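Local coordinates for protein MYB21 (Trichomonas vaginalis, PDB 3OSG) that binds promoter DNA through its Myb R2R3 domain and probably acts as an RNA polymerase II transcription factor, at residues P16-M21 with A38-R43. Sequence-based numbering, arbitrary orientation.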
loop_
_atom_site.group_PDB
_atom_site.type_symbol
_atom_site.label_atom_id
_atom_site.label_comp_id
_atom_site.label_asym_id
_atom_site.label_seq_id
_atom_site.Cartn_x
_atom_site.Cartn_y
_atom_site.Cartn_z
ATOM N N PRO A 16 1.970 13.367 -7.079
ATOM C CA PRO A 16 2.549 13.901 -5.841
ATOM C C PRO A 16 1.642 14.970 -5.247
ATOM O O PRO A 16 1.546 15.124 -4.028
ATOM C CB PRO A 16 3.871 14.528 -6.314
ATOM C CG PRO A 16 4.149 13.903 -7.642
ATOM C CD PRO A 16 2.805 13.676 -8.249
ATOM N N GLU A 17 0.968 15.695 -6.127
ATOM C CA GLU A 17 0.029 16.735 -5.723
ATOM C C GLU A 17 -1.230 16.155 -5.061
ATOM O O GLU A 17 -1.666 16.630 -4.006
ATOM C CB GLU A 17 -0.331 17.607 -6.936
ATOM C CG GLU A 17 0.812 18.544 -7.427
ATOM C CD GLU A 17 1.896 17.847 -8.270
ATOM O OE1 GLU A 17 1.869 16.601 -8.401
ATOM O OE2 GLU A 17 2.780 18.561 -8.816
ATOM N N GLU A 18 -1.810 15.127 -5.670
ATOM C CA GLU A 18 -2.961 14.443 -5.070
ATOM C C GLU A 18 -2.602 13.841 -3.722
ATOM O O GLU A 18 -3.411 13.824 -2.812
ATOM C CB GLU A 18 -3.461 13.330 -5.986
ATOM C CG GLU A 18 -4.332 13.808 -7.111
ATOM C CD GLU A 18 -4.711 12.694 -8.071
ATOM O OE1 GLU A 18 -3.809 11.928 -8.493
ATOM O OE2 GLU A 18 -5.913 12.592 -8.407
ATOM N N ASP A 19 -1.389 13.319 -3.611
ATOM C CA ASP A 19 -0.906 12.770 -2.355
ATOM C C ASP A 19 -0.910 13.863 -1.283
ATOM O O ASP A 19 -1.386 13.649 -0.165
ATOM C CB ASP A 19 0.505 12.194 -2.534
ATOM C CG ASP A 19 0.505 10.849 -3.258
ATOM O OD1 ASP A 19 -0.578 10.232 -3.381
ATOM O OD2 ASP A 19 1.587 10.400 -3.692
ATOM N N GLU A 20 -0.387 15.035 -1.640
ATOM C CA GLU A 20 -0.371 16.174 -0.725
ATOM C C GLU A 20 -1.791 16.552 -0.310
ATOM O O GLU A 20 -2.099 16.626 0.878
ATOM C CB GLU A 20 0.341 17.369 -1.355
ATOM C CG GLU A 20 1.849 17.336 -1.162
ATOM C CD GLU A 20 2.251 17.063 0.285
ATOM O OE1 GLU A 20 1.817 17.815 1.191
ATOM O OE2 GLU A 20 3.009 16.090 0.514
ATOM N N MET A 21 -2.637 16.787 -1.307
ATOM C CA MET A 21 -4.069 16.936 -1.120
ATOM C C MET A 21 -4.646 15.910 -0.132
ATOM O O MET A 21 -5.297 16.281 0.848
ATOM C CB MET A 21 -4.756 16.817 -2.478
ATOM C CG MET A 21 -6.189 17.271 -2.502
ATOM S SD MET A 21 -6.707 17.771 -4.158
ATOM C CE MET A 21 -8.483 17.703 -3.949
ATOM N N ALA A 38 -14.981 13.207 -1.911
ATOM C CA ALA A 38 -15.802 14.229 -2.551
ATOM C C ALA A 38 -14.949 15.396 -3.048
ATOM O O ALA A 38 -15.308 16.072 -4.004
ATOM C CB ALA A 38 -16.900 14.727 -1.597
ATOM N N THR A 39 -13.811 15.626 -2.412
ATOM C CA THR A 39 -12.970 16.758 -2.774
ATOM C C THR A 39 -12.014 16.420 -3.916
ATOM O O THR A 39 -11.292 17.288 -4.393
ATOM C CB THR A 39 -12.198 17.272 -1.551
ATOM O OG1 THR A 39 -11.026 16.489 -1.358
ATOM C CG2 THR A 39 -13.069 17.154 -0.293
ATOM N N PHE A 40 -12.037 15.161 -4.357
ATOM C CA PHE A 40 -11.221 14.678 -5.476
ATOM C C PHE A 40 -12.116 14.337 -6.655
ATOM O O PHE A 40 -12.818 13.340 -6.623
ATOM C CB PHE A 40 -10.473 13.398 -5.091
ATOM C CG PHE A 40 -9.336 13.607 -4.143
ATOM C CD1 PHE A 40 -8.033 13.584 -4.597
ATOM C CD2 PHE A 40 -9.566 13.809 -2.799
ATOM C CE1 PHE A 40 -6.986 13.767 -3.727
ATOM C CE2 PHE A 40 -8.527 13.993 -1.923
ATOM C CZ PHE A 40 -7.233 13.969 -2.385
ATOM N N PRO A 41 -12.087 15.147 -7.716
ATOM C CA PRO A 41 -13.033 14.940 -8.823
ATOM C C PRO A 41 -12.905 13.562 -9.500
ATOM O O PRO A 41 -13.900 13.010 -9.991
ATOM C CB PRO A 41 -12.681 16.067 -9.801
ATOM C CG PRO A 41 -11.278 16.453 -9.449
ATOM C CD PRO A 41 -11.162 16.264 -7.970
ATOM N N ASN A 42 -11.701 13.006 -9.511
ATOM C CA ASN A 42 -11.486 11.727 -10.181
ATOM C C ASN A 42 -11.207 10.546 -9.245
ATOM O O ASN A 42 -10.704 9.520 -9.691
ATOM C CB ASN A 42 -10.333 11.853 -11.184
ATOM C CG ASN A 42 -10.561 12.958 -12.207
ATOM O OD1 ASN A 42 -11.574 12.965 -12.917
ATOM N ND2 ASN A 42 -9.607 13.891 -12.300
ATOM N N ARG A 43 -11.523 10.683 -7.959
ATOM C CA ARG A 43 -11.215 9.625 -6.999
ATOM C C ARG A 43 -12.435 9.232 -6.166
ATOM O O ARG A 43 -13.234 10.084 -5.775
ATOM C CB ARG A 43 -10.100 10.074 -6.050
ATOM C CG ARG A 43 -8.782 10.439 -6.745
ATOM C CD ARG A 43 -8.118 9.228 -7.382
ATOM N NE ARG A 43 -6.872 9.595 -8.051
ATOM C CZ ARG A 43 -6.082 8.722 -8.652
ATOM N NH1 ARG A 43 -6.421 7.439 -8.644
ATOM N NH2 ARG A 43 -4.965 9.130 -9.251
#
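Glu18 and Phe40 bring the first turn of helix 16-29 closest to the loop between helices 33-38 and 45-56, with 8.3 Å between their CA atoms, just where a type I turn begins that runs from Phe40 to Arg43. Arg43 grips the Glu18 carboxylate side-on with two nitrogens: NH2 reaches OE1 on its syn side at 3.1 Å, while NE meets OE2 at 3.2 Å along a nearly straight bond (170°). The two planes are turned 49° apart, and NE lies above the carboxylate plane although OE2 stays in the plane of the guanidinium. A bend at chi2 carries the arginine chain across the end of the extended glutamate. Beyond this pair, Arg43 NH1 donates to Gln12 O, and the guanidinium forms a cation-pi contact with Phe14. Beside the salt bridge, Met21 meets Phe40 tip to tip, its CG 3.5 Å from CZ. With CG anti to the backbone N (chi1 -166°), the extended methionine lies over one ring face, placing SD 4.4 Å from the centroid in a Met-aromatic contact. Glu18 O sits at the ring edge, 3.7 Å from CE1, and Phe40 also packs on Cys48 of helix 45-56. A bidentate salt bridge beside a Met-aromatic contact thus ties the loop before helix 45-56 to the start of helix 16-29, within the Myb-like DNA-binding domain, and the carboxylate probably offsets the charge of the buried Arg43.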